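Inositol-3-phosphate synthase (Caenorhabditis elegans, PDB 1VKO) is a tetrameric synthase of the inositol-phosphate synthase family that binds nicotinamide-adenine-dinucleotide in a Rossmann-type domain. Local coordinates at residues V120-T125 against P141-V146; K73-G78 against A458-Y463; M417-C422 against T431-N436; A114-S119 against L447-A452. One frame throughout, in Å; residues are numbered along the deposited sequence.

Contact 1 (V120-T125 against P141-V146)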
# COMPACT_ATOMS: atom_id res chain seq x y z
N VAL A 120 22.58 13.88 9.34
CA VAL A 120 23.43 12.93 10.07
C VAL A 120 24.35 13.66 11.06
O VAL A 120 24.42 13.29 12.24
CB VAL A 120 24.27 12.00 9.17
CG1 VAL A 120 25.18 11.10 9.99
CG2 VAL A 120 23.38 11.12 8.31
N THR A 121 25.01 14.72 10.61
CA THR A 121 26.04 15.35 11.45
C THR A 121 25.43 16.03 12.67
O THR A 121 26.05 16.03 13.70
CB THR A 121 26.91 16.33 10.66
OG1 THR A 121 26.11 17.37 10.07
CG2 THR A 121 27.58 15.63 9.47
N GLN A 122 24.21 16.56 12.54
CA GLN A 122 23.62 17.35 13.61
C GLN A 122 22.82 16.49 14.55
O GLN A 122 22.61 16.90 15.68
CB GLN A 122 22.73 18.49 13.10
CG GLN A 122 23.42 19.57 12.28
CD GLN A 122 24.73 20.08 12.90
OE1 GLN A 122 25.81 19.91 12.31
NE2 GLN A 122 24.65 20.71 14.06
N THR A 123 22.37 15.30 14.11
CA THR A 123 21.47 14.46 14.93
C THR A 123 21.73 12.95 15.04
O THR A 123 21.13 12.29 15.89
CB THR A 123 19.93 14.75 14.61
OG1 THR A 123 19.51 14.02 13.46
CG2 THR A 123 19.70 16.17 14.19
N ALA A 124 22.61 12.37 14.22
CA ALA A 124 23.01 10.98 14.48
C ALA A 124 23.75 10.86 15.81
O ALA A 124 24.46 11.79 16.24
CB ALA A 124 23.87 10.41 13.33
N THR A 125 23.53 9.75 16.51
CA THR A 125 24.41 9.43 17.64
C THR A 125 25.22 8.19 17.31
O THR A 125 24.89 7.42 16.38
CB THR A 125 23.66 9.23 18.94
OG1 THR A 125 22.70 8.19 18.76
CG2 THR A 125 22.85 10.51 19.37
N PRO A 141 26.34 12.22 20.47
CA PRO A 141 26.10 12.93 19.24
C PRO A 141 27.35 12.85 18.36
O PRO A 141 28.49 13.00 18.84
CB PRO A 141 25.85 14.38 19.70
CG PRO A 141 25.33 14.23 21.12
CD PRO A 141 26.11 13.07 21.67
N PHE A 142 27.14 12.58 17.08
CA PHE A 142 28.18 12.69 16.11
C PHE A 142 29.02 13.97 16.28
O PHE A 142 30.26 13.94 16.13
CB PHE A 142 27.55 12.67 14.73
CG PHE A 142 28.53 12.51 13.63
CD1 PHE A 142 28.93 11.24 13.22
CD2 PHE A 142 29.07 13.63 12.99
CE1 PHE A 142 29.86 11.09 12.20
CE2 PHE A 142 30.00 13.49 11.97
CZ PHE A 142 30.40 12.22 11.58
N LYS A 143 28.38 15.10 16.57
CA LYS A 143 29.09 16.39 16.52
C LYS A 143 29.98 16.60 17.74
O LYS A 143 30.76 17.53 17.78
CB LYS A 143 28.12 17.55 16.34
CG LYS A 143 27.07 17.67 17.45
CD LYS A 143 25.89 18.48 16.96
CE LYS A 143 24.78 18.46 17.95
NZ LYS A 143 25.27 19.31 19.08
N ASP A 144 29.85 15.70 18.73
CA ASP A 144 30.68 15.73 19.92
C ASP A 144 32.01 14.98 19.77
O ASP A 144 32.89 15.09 20.62
CB ASP A 144 29.90 15.15 21.10
CG ASP A 144 28.76 16.05 21.57
OD1 ASP A 144 28.50 17.09 20.94
OD2 ASP A 144 28.07 15.79 22.56
N ILE A 145 32.17 14.20 18.70
CA ILE A 145 33.34 13.36 18.55
C ILE A 145 34.57 14.14 18.07
O ILE A 145 35.54 14.25 18.81
CB ILE A 145 33.02 12.15 17.66
CG1 ILE A 145 31.96 11.28 18.33
CG2 ILE A 145 34.27 11.33 17.40
CD1 ILE A 145 31.41 10.19 17.39
N VAL A 146 34.54 14.66 16.84
CA VAL A 146 35.49 15.70 16.44
C VAL A 146 34.69 16.99 16.15
O VAL A 146 33.58 16.92 15.66
CB VAL A 146 36.47 15.31 15.28
CG1 VAL A 146 37.38 14.18 15.69
CG2 VAL A 146 35.75 14.95 14.03
O HOH W 1 25.32 15.34 16.20
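Val120 meets Phe142 through its backbone, the carbonyl O of Val120 lying 4.0 Å from CB of Phe142 while the same O accepts the helical bond from Ala124 N. One residue on, Thr121 lies against the Phe142 ring obliquely: CA of Thr121 is 3.8 Å from CD2 of Phe142, and the methyl CG2 of Thr121 touches CE2. Phe142 CG is anti to its backbone N (chi1 -169°); its ring also meets Leu505 and Val509 of helix 498-513. The carbonyl O of Thr121 receives a bond from a water at 2.7 Å, and this water in turn accepts a bond from Lys143 N at 3.1 Å, giving the two backbones a single-water bridge. Gln122 contributes its carbonyl O, which lies 3.5 Å from CE of Lys143, so the end of the lysine's carbon chain lies by the Gln122 carbonyl, and the two side chains cross at about a right angle. These residues sit where the short helix starting at Val120 leads into the antiparallel hairpin of strands 125-131 and 136-141, so the contact closes the open end of that hairpin. Ala124 O accepts a nearly straight bond from Phe142 N (2.9 Å, 179° at the hydrogen). Thr125 then pairs with Pro141 as an antiparallel non-hydrogen-bonded pair, their CA atoms 4.2 Å apart and their side chains diverging. The methyl CG2 of Thr125 rests near Pro141 N, whereas OG1 of Thr125 bonds Ser387 O of the second subunit.

Contact 2 (K73-G78 against A458-Y463)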
# COMPACT_ATOMS: atom_id res chain seq x y z
N LYS A 73 39.74 23.46 15.53
CA LYS A 73 38.84 24.59 15.33
C LYS A 73 38.34 24.60 13.90
O LYS A 73 39.15 24.66 12.97
CB LYS A 73 39.49 25.93 15.67
CG LYS A 73 38.45 27.00 15.99
CD LYS A 73 38.79 28.35 15.39
CE LYS A 73 39.61 29.22 16.33
NZ LYS A 73 39.96 30.56 15.74
N PRO A 74 37.02 24.47 13.71
CA PRO A 74 36.44 24.58 12.38
C PRO A 74 36.75 25.94 11.78
O PRO A 74 36.69 26.95 12.48
CB PRO A 74 34.94 24.38 12.63
CG PRO A 74 34.91 23.52 13.88
CD PRO A 74 35.99 24.13 14.72
N ARG A 75 37.12 25.95 10.49
CA ARG A 75 37.44 27.18 9.77
C ARG A 75 36.18 27.99 9.41
O ARG A 75 35.07 27.43 9.34
CB ARG A 75 38.22 26.85 8.51
CG ARG A 75 39.71 26.66 8.74
CD ARG A 75 40.09 25.24 9.13
NE ARG A 75 41.55 25.04 9.18
CZ ARG A 75 42.24 24.29 8.34
NH1 ARG A 75 41.65 23.64 7.35
NH2 ARG A 75 43.54 24.18 8.50
N LYS A 76 36.36 29.30 9.20
CA LYS A 76 35.25 30.17 8.79
C LYS A 76 34.85 29.80 7.38
O LYS A 76 35.67 29.83 6.46
CB LYS A 76 35.63 31.65 8.86
CG LYS A 76 34.41 32.56 8.81
CD LYS A 76 34.79 34.04 8.68
CE LYS A 76 33.51 34.87 8.69
NZ LYS A 76 33.75 36.29 8.34
N THR A 77 33.58 29.46 7.20
CA THR A 77 33.16 28.69 6.02
C THR A 77 32.03 29.29 5.19
O THR A 77 30.94 29.53 5.68
CB THR A 77 32.81 27.25 6.47
OG1 THR A 77 34.01 26.62 6.92
CG2 THR A 77 32.36 26.35 5.33
N GLY A 78 32.31 29.55 3.92
CA GLY A 78 31.28 30.02 3.00
C GLY A 78 30.83 28.88 2.11
O GLY A 78 31.65 28.07 1.68
N ALA A 458 36.91 17.25 6.54
CA ALA A 458 37.98 16.55 5.84
C ALA A 458 39.14 17.50 5.49
O ALA A 458 40.32 17.09 5.42
CB ALA A 458 37.44 15.83 4.61
N SER A 459 38.81 18.78 5.27
CA SER A 459 39.81 19.77 4.93
C SER A 459 40.74 19.99 6.11
O SER A 459 41.80 20.60 5.94
CB SER A 459 39.17 21.08 4.45
OG SER A 459 38.98 22.00 5.51
N ARG A 460 40.35 19.48 7.29
CA ARG A 460 41.11 19.59 8.55
C ARG A 460 41.85 18.32 8.96
O ARG A 460 42.53 18.29 9.99
CB ARG A 460 40.20 20.03 9.71
CG ARG A 460 39.99 21.53 9.76
CD ARG A 460 39.21 22.03 10.98
NE ARG A 460 37.78 21.72 10.88
CZ ARG A 460 37.08 20.95 11.71
NH1 ARG A 460 37.62 20.37 12.77
NH2 ARG A 460 35.80 20.77 11.47
N VAL A 461 41.73 17.27 8.18
CA VAL A 461 42.38 16.01 8.54
C VAL A 461 43.60 15.78 7.64
O VAL A 461 43.55 16.02 6.44
CB VAL A 461 41.39 14.81 8.44
CG1 VAL A 461 42.08 13.50 8.81
CG2 VAL A 461 40.16 15.04 9.31
N SER A 462 44.69 15.31 8.24
CA SER A 462 45.84 14.80 7.48
C SER A 462 46.41 13.55 8.14
O SER A 462 46.11 13.25 9.28
CB SER A 462 46.90 15.88 7.34
OG SER A 462 47.35 16.30 8.62
N TYR A 463 47.24 12.80 7.42
CA TYR A 463 47.81 11.56 7.96
C TYR A 463 49.24 11.36 7.44
O TYR A 463 49.62 11.93 6.43
CB TYR A 463 46.91 10.36 7.58
CG TYR A 463 46.96 10.01 6.12
CD1 TYR A 463 46.37 10.84 5.16
CD2 TYR A 463 47.63 8.88 5.68
CE1 TYR A 463 46.44 10.55 3.82
CE2 TYR A 463 47.70 8.57 4.33
CZ TYR A 463 47.11 9.41 3.40
OH TYR A 463 47.18 9.12 2.04
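Pro74 and Arg460 bring the two backbones nearest, yet their CA atoms are still 7.8 Å apart, so the Arg460 side chain largely bridges the gap to the 73-75 backbone. The 458-463 segment leaves its helix through a type I beta turn from Ala458 to Val461, closed by a bond from Val461 N to Ala458 O, and Arg460 projects from this turn. Its guanidinium lies with one face against the backbone: CA of Pro74 sits 3.4 Å above the plane, offset toward the rim, and NE of Arg460 is 3.5 Å from that CA. Nearer the root of the same side chain, CD of Arg460 comes to 3.3 Å from Lys73 O, while NH2 approaches CG of the proline ring. Both segments are connections: residues 73-76 lead from strand 56-71 of the antiparallel sheet into strand 77-82 of the parallel Rossmann sheet, and the turn leads from helix 440-458 to strand 461-464, next to strand 56-71. A salt bridge to Glu456 and bonds to the carbonyls of Val71 and Pro147 hold the Arg460 guanidinium; Glu456 also accepts a bond from Arg75 N. The side chain of Arg75, bent at chi2 (87°), slides past Arg460 in the opposite direction and presents a guanidinium face to CG of Arg460, with NH1 of Arg75 3.6 Å from that carbon. The two guanidinium planes stand 74° apart. A weak bond runs from Arg75 NH1 to Ser459 O (3.4 Å), while OG of Ser459, in plane at the edge of the Arg75 group, bonds Glu456 O.

Contact 3 (M417-C422 against T431-N436)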
# COMPACT_ATOMS: atom_id res chain seq x y z
N MET A 417 6.57 4.91 -4.87
CA MET A 417 5.82 3.66 -4.79
C MET A 417 6.69 2.53 -5.30
O MET A 417 7.17 2.57 -6.44
CB MET A 417 4.50 3.76 -5.56
CG MET A 417 3.49 4.66 -4.84
SD MET A 417 1.98 5.09 -5.73
CE MET A 417 1.01 3.57 -5.65
N ASP A 418 6.92 1.54 -4.44
CA ASP A 418 7.90 0.49 -4.72
C ASP A 418 7.33 -0.88 -4.49
O ASP A 418 6.49 -1.09 -3.60
CB ASP A 418 9.14 0.65 -3.84
CG ASP A 418 9.91 1.93 -4.11
OD1 ASP A 418 9.32 3.02 -3.99
OD2 ASP A 418 11.13 1.95 -4.42
N GLU A 419 7.79 -1.83 -5.30
CA GLU A 419 7.51 -3.25 -5.05
C GLU A 419 8.83 -4.04 -5.01
O GLU A 419 9.58 -4.05 -5.99
CB GLU A 419 6.56 -3.80 -6.10
CG GLU A 419 5.92 -5.11 -5.70
CD GLU A 419 5.30 -5.84 -6.87
OE1 GLU A 419 6.07 -6.27 -7.75
OE2 GLU A 419 4.06 -5.99 -6.89
N TYR A 420 9.12 -4.70 -3.89
CA TYR A 420 10.24 -5.67 -3.82
C TYR A 420 9.71 -7.11 -3.75
O TYR A 420 8.90 -7.45 -2.89
CB TYR A 420 11.13 -5.41 -2.61
CG TYR A 420 11.84 -4.04 -2.59
CD1 TYR A 420 11.13 -2.84 -2.40
CD2 TYR A 420 13.25 -3.97 -2.70
CE1 TYR A 420 11.82 -1.56 -2.37
CE2 TYR A 420 13.94 -2.72 -2.67
CZ TYR A 420 13.23 -1.54 -2.50
OH TYR A 420 13.93 -0.37 -2.47
N ILE A 421 10.19 -7.95 -4.68
CA ILE A 421 9.88 -9.38 -4.68
C ILE A 421 11.16 -10.20 -4.53
O ILE A 421 12.08 -10.10 -5.35
CB ILE A 421 9.17 -9.82 -5.98
CG1 ILE A 421 7.91 -8.98 -6.22
CG2 ILE A 421 8.88 -11.32 -5.91
CD1 ILE A 421 7.34 -9.08 -7.63
N CYS A 422 11.19 -11.02 -3.49
CA CYS A 422 12.36 -11.81 -3.17
C CYS A 422 11.97 -13.24 -3.24
O CYS A 422 10.83 -13.59 -2.99
CB CYS A 422 12.86 -11.50 -1.75
SG CYS A 422 13.49 -9.83 -1.63
N THR A 431 6.90 -10.72 -0.78
CA THR A 431 6.63 -9.53 -1.53
C THR A 431 6.39 -8.37 -0.54
O THR A 431 5.52 -8.46 0.33
CB THR A 431 5.39 -9.74 -2.46
OG1 THR A 431 5.57 -10.93 -3.25
CG2 THR A 431 5.29 -8.60 -3.48
N PHE A 432 7.19 -7.32 -0.68
CA PHE A 432 6.98 -6.07 0.10
C PHE A 432 6.48 -5.01 -0.87
O PHE A 432 7.15 -4.69 -1.85
CB PHE A 432 8.29 -5.54 0.72
CG PHE A 432 9.13 -6.58 1.49
CD1 PHE A 432 9.88 -7.55 0.82
CD2 PHE A 432 9.23 -6.51 2.90
CE1 PHE A 432 10.68 -8.50 1.53
CE2 PHE A 432 10.04 -7.44 3.64
CZ PHE A 432 10.76 -8.44 2.95
N VAL A 433 5.30 -4.47 -0.61
CA VAL A 433 4.80 -3.27 -1.31
C VAL A 433 4.95 -2.05 -0.38
O VAL A 433 4.58 -2.15 0.78
CB VAL A 433 3.30 -3.41 -1.75
CG1 VAL A 433 2.81 -2.13 -2.49
CG2 VAL A 433 3.05 -4.68 -2.60
N VAL A 434 5.44 -0.91 -0.89
CA VAL A 434 5.80 0.27 -0.07
C VAL A 434 5.24 1.60 -0.62
O VAL A 434 5.33 1.85 -1.81
CB VAL A 434 7.35 0.43 0.04
CG1 VAL A 434 7.75 1.68 0.82
CG2 VAL A 434 7.97 -0.77 0.68
N HIS A 435 4.70 2.45 0.25
CA HIS A 435 4.35 3.84 -0.13
C HIS A 435 5.02 4.87 0.81
O HIS A 435 4.79 4.85 2.02
CB HIS A 435 2.83 4.05 -0.25
CG HIS A 435 2.44 5.43 -0.71
ND1 HIS A 435 2.04 5.70 -2.01
CD2 HIS A 435 2.40 6.62 -0.05
CE1 HIS A 435 1.77 6.99 -2.13
NE2 HIS A 435 1.99 7.57 -0.95
N ASN A 436 5.80 5.78 0.21
CA ASN A 436 6.72 6.69 0.89
C ASN A 436 6.55 8.18 0.54
O ASN A 436 7.02 8.63 -0.51
CB ASN A 436 8.14 6.30 0.51
CG ASN A 436 9.19 6.94 1.39
OD1 ASN A 436 8.88 7.63 2.38
ND2 ASN A 436 10.48 6.71 1.05
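An antiparallel beta hairpin brings Met417-Cys422 alongside Thr431-Asn436, the two strand segments running at 171° with their axes 4.8 Å apart. Asp418 with Val434 and Tyr420 with Phe432 are the hydrogen-bonded pairs, each held by two N-H to O bonds; those of the second pair, Tyr420 N to Phe432 O and Phe432 N to Tyr420 O, both measure 2.8 Å. Between them the CA of Glu419 makes a CA-H...O contact of 3.5 Å with Phe432 O. The side chains of Asp418, Tyr420, Phe432 and Val434 share one face, where the Phe432 ring has Tyr420 O at its edge, in plane, 3.8 Å from CD1. Both aromatic rings meet Phe336 edge-to-face, so this face of the hairpin packs on helix 329-342, and Asp418 bonds Gln329 of that helix, a residue of the pyrophosphate pocket. Strand 429-439 is an edge strand of the mixed sheet within its chain, but Thr431, Phe432, Val433, His435 and Asn436 pair in an antiparallel ladder with a strand of the second subunit, which carries the sheet across the interface. The other face bears Met417, Glu419, Ile421, Thr431, Val433 and His435. There Ile421 and Thr431 lie side by side, pointing the same way, with CG1 of Ile421, anti to its carbonyl carbon (chi1 -55°), 3.8 Å from CG2 of Thr431. Met417 passes His435 at a slant: its CG lies 3.3 Å from ND1 of His435, and its SD stands at the ring edge, 4.8 Å from the centroid. The contact buries His435 ND1, which has no polar partner in the model. Glu419 salt-bridges Arg415 of the third subunit.

Contact 4 (A114-S119 against L447-A452)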
# COMPACT_ATOMS: atom_id res chain seq x y z
N ALA A 114 11.76 25.50 14.51
CA ALA A 114 12.90 25.16 13.65
C ALA A 114 13.77 24.04 14.26
O ALA A 114 13.95 23.98 15.48
CB ALA A 114 13.74 26.37 13.40
N ASN A 115 14.24 23.13 13.41
CA ASN A 115 15.29 22.20 13.82
C ASN A 115 16.16 21.72 12.65
O ASN A 115 16.03 22.23 11.54
CB ASN A 115 14.71 21.01 14.61
CG ASN A 115 13.74 20.18 13.79
OD1 ASN A 115 13.83 20.09 12.57
ND2 ASN A 115 12.80 19.54 14.48
N TYR A 116 17.05 20.77 12.94
CA TYR A 116 17.97 20.19 11.94
C TYR A 116 17.80 18.70 11.90
O TYR A 116 18.77 18.01 11.71
CB TYR A 116 19.47 20.50 12.20
CG TYR A 116 19.87 21.94 11.89
CD1 TYR A 116 19.66 22.49 10.63
CD2 TYR A 116 20.42 22.76 12.86
CE1 TYR A 116 19.96 23.78 10.36
CE2 TYR A 116 20.77 24.08 12.58
CZ TYR A 116 20.53 24.57 11.33
OH TYR A 116 20.81 25.87 11.04
N PHE A 117 16.57 18.20 12.04
CA PHE A 117 16.38 16.75 11.89
C PHE A 117 16.73 16.27 10.46
O PHE A 117 16.70 17.02 9.49
CB PHE A 117 14.96 16.34 12.26
CG PHE A 117 14.70 16.25 13.74
CD1 PHE A 117 15.61 16.79 14.67
CD2 PHE A 117 13.52 15.66 14.21
CE1 PHE A 117 15.36 16.72 16.05
CE2 PHE A 117 13.25 15.59 15.59
CZ PHE A 117 14.17 16.13 16.52
N GLY A 118 17.09 15.00 10.37
CA GLY A 118 17.52 14.46 9.10
C GLY A 118 18.89 14.90 8.63
O GLY A 118 19.24 14.60 7.49
N SER A 119 19.64 15.60 9.49
CA SER A 119 21.07 15.85 9.29
C SER A 119 21.81 14.72 10.02
O SER A 119 21.62 14.58 11.21
CB SER A 119 21.45 17.21 9.91
OG SER A 119 22.78 17.64 9.58
N LEU A 447 20.93 17.42 3.85
CA LEU A 447 22.02 16.70 3.19
C LEU A 447 22.98 17.69 2.56
O LEU A 447 24.17 17.43 2.40
CB LEU A 447 21.49 15.74 2.11
CG LEU A 447 21.08 14.30 2.43
CD1 LEU A 447 20.20 14.17 3.64
CD2 LEU A 447 20.38 13.68 1.22
N ILE A 448 22.46 18.83 2.17
CA ILE A 448 23.32 19.87 1.72
C ILE A 448 24.16 20.33 2.92
O ILE A 448 25.36 20.54 2.76
CB ILE A 448 22.54 21.03 1.12
CG1 ILE A 448 21.99 20.63 -0.26
CG2 ILE A 448 23.46 22.27 1.02
CD1 ILE A 448 20.95 21.56 -0.79
N TYR A 449 23.56 20.44 4.11
CA TYR A 449 24.35 20.87 5.26
C TYR A 449 25.38 19.79 5.59
O TYR A 449 26.49 20.13 5.88
CB TYR A 449 23.54 21.18 6.52
CG TYR A 449 22.39 22.12 6.37
CD1 TYR A 449 22.46 23.24 5.57
CD2 TYR A 449 21.22 21.88 7.07
CE1 TYR A 449 21.38 24.12 5.46
CE2 TYR A 449 20.13 22.74 6.98
CZ TYR A 449 20.23 23.84 6.18
OH TYR A 449 19.13 24.63 6.05
N ASP A 450 25.03 18.51 5.47
CA ASP A 450 26.00 17.48 5.80
C ASP A 450 27.17 17.42 4.84
O ASP A 450 28.33 17.20 5.27
CB ASP A 450 25.37 16.10 5.88
CG ASP A 450 24.31 15.98 6.98
OD1 ASP A 450 24.54 16.51 8.10
OD2 ASP A 450 23.24 15.33 6.82
N LEU A 451 26.89 17.56 3.54
CA LEU A 451 27.99 17.48 2.55
C LEU A 451 28.99 18.62 2.81
O LEU A 451 30.21 18.41 2.92
CB LEU A 451 27.45 17.51 1.12
CG LEU A 451 26.63 16.30 0.63
CD1 LEU A 451 25.65 16.77 -0.44
CD2 LEU A 451 27.51 15.17 0.09
N ALA A 452 28.49 19.84 2.95
CA ALA A 452 29.36 20.95 3.22
C ALA A 452 30.18 20.61 4.47
O ALA A 452 31.41 20.82 4.50
CB ALA A 452 28.55 22.24 3.41
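A buried loop-to-helix contact sets Tyr116, Gly118 and Ser119, in the loop after strand 110-113, against Leu447, Tyr449 and Asp450 of helix 440-458. Its polar centre is the bond from Ser119 OG to Asp450 OD1, 2.6 Å long, made on the syn side of the carboxylate and 31° out of its plane. With OG anti to its own backbone N (chi1 -171°), Ser119 reaches OD1 of Asp450. Ser119 is also the N-cap of helix 120-123, its OG accepting a weak bond from Gln122 N. Asp450, from helix 440-458, also bonds the start of that short helix, so three polar partners in all grip its carboxylate. A type II beta turn from Tyr116 to Ser119 shapes the loop, with Gly118 at positive phi; Gly118 O lies 4.0 Å from CD1 of Leu447. At the start of the turn, the ring of Tyr116 meets that of Tyr449 obliquely with planes at 87°, and CE1 of Tyr116 is 3.5 Å from CE2 of Tyr449. Their hydroxyls bond Asn152 and Ala92 O, respectively, and Phe425 of the second subunit packs on Tyr116.

Contacts 1 and 4 adjoin, their centres 11 Å apart: Asp450 of contact 4 reaches contact 1 through OD1 to Thr121 OG1 (2.7 Å) and OD2 to Val120 N (3.0 Å). Contact 4 is the nearer of the two to the ligands, with the Leu447 side chain about 7 Å from both the bound NAD and the pyrophosphate. Contact 3 approaches the pyrophosphate from a separate sheet, the Asp418 side chain being about 8 Å away, and its strand 429-439 runs on into the helix of contact 4. That helix leads to contact 2, across the chain's centre from contact 3, about 41 Å between centres. All four meet the second subunit, contact 2 through Tyr463.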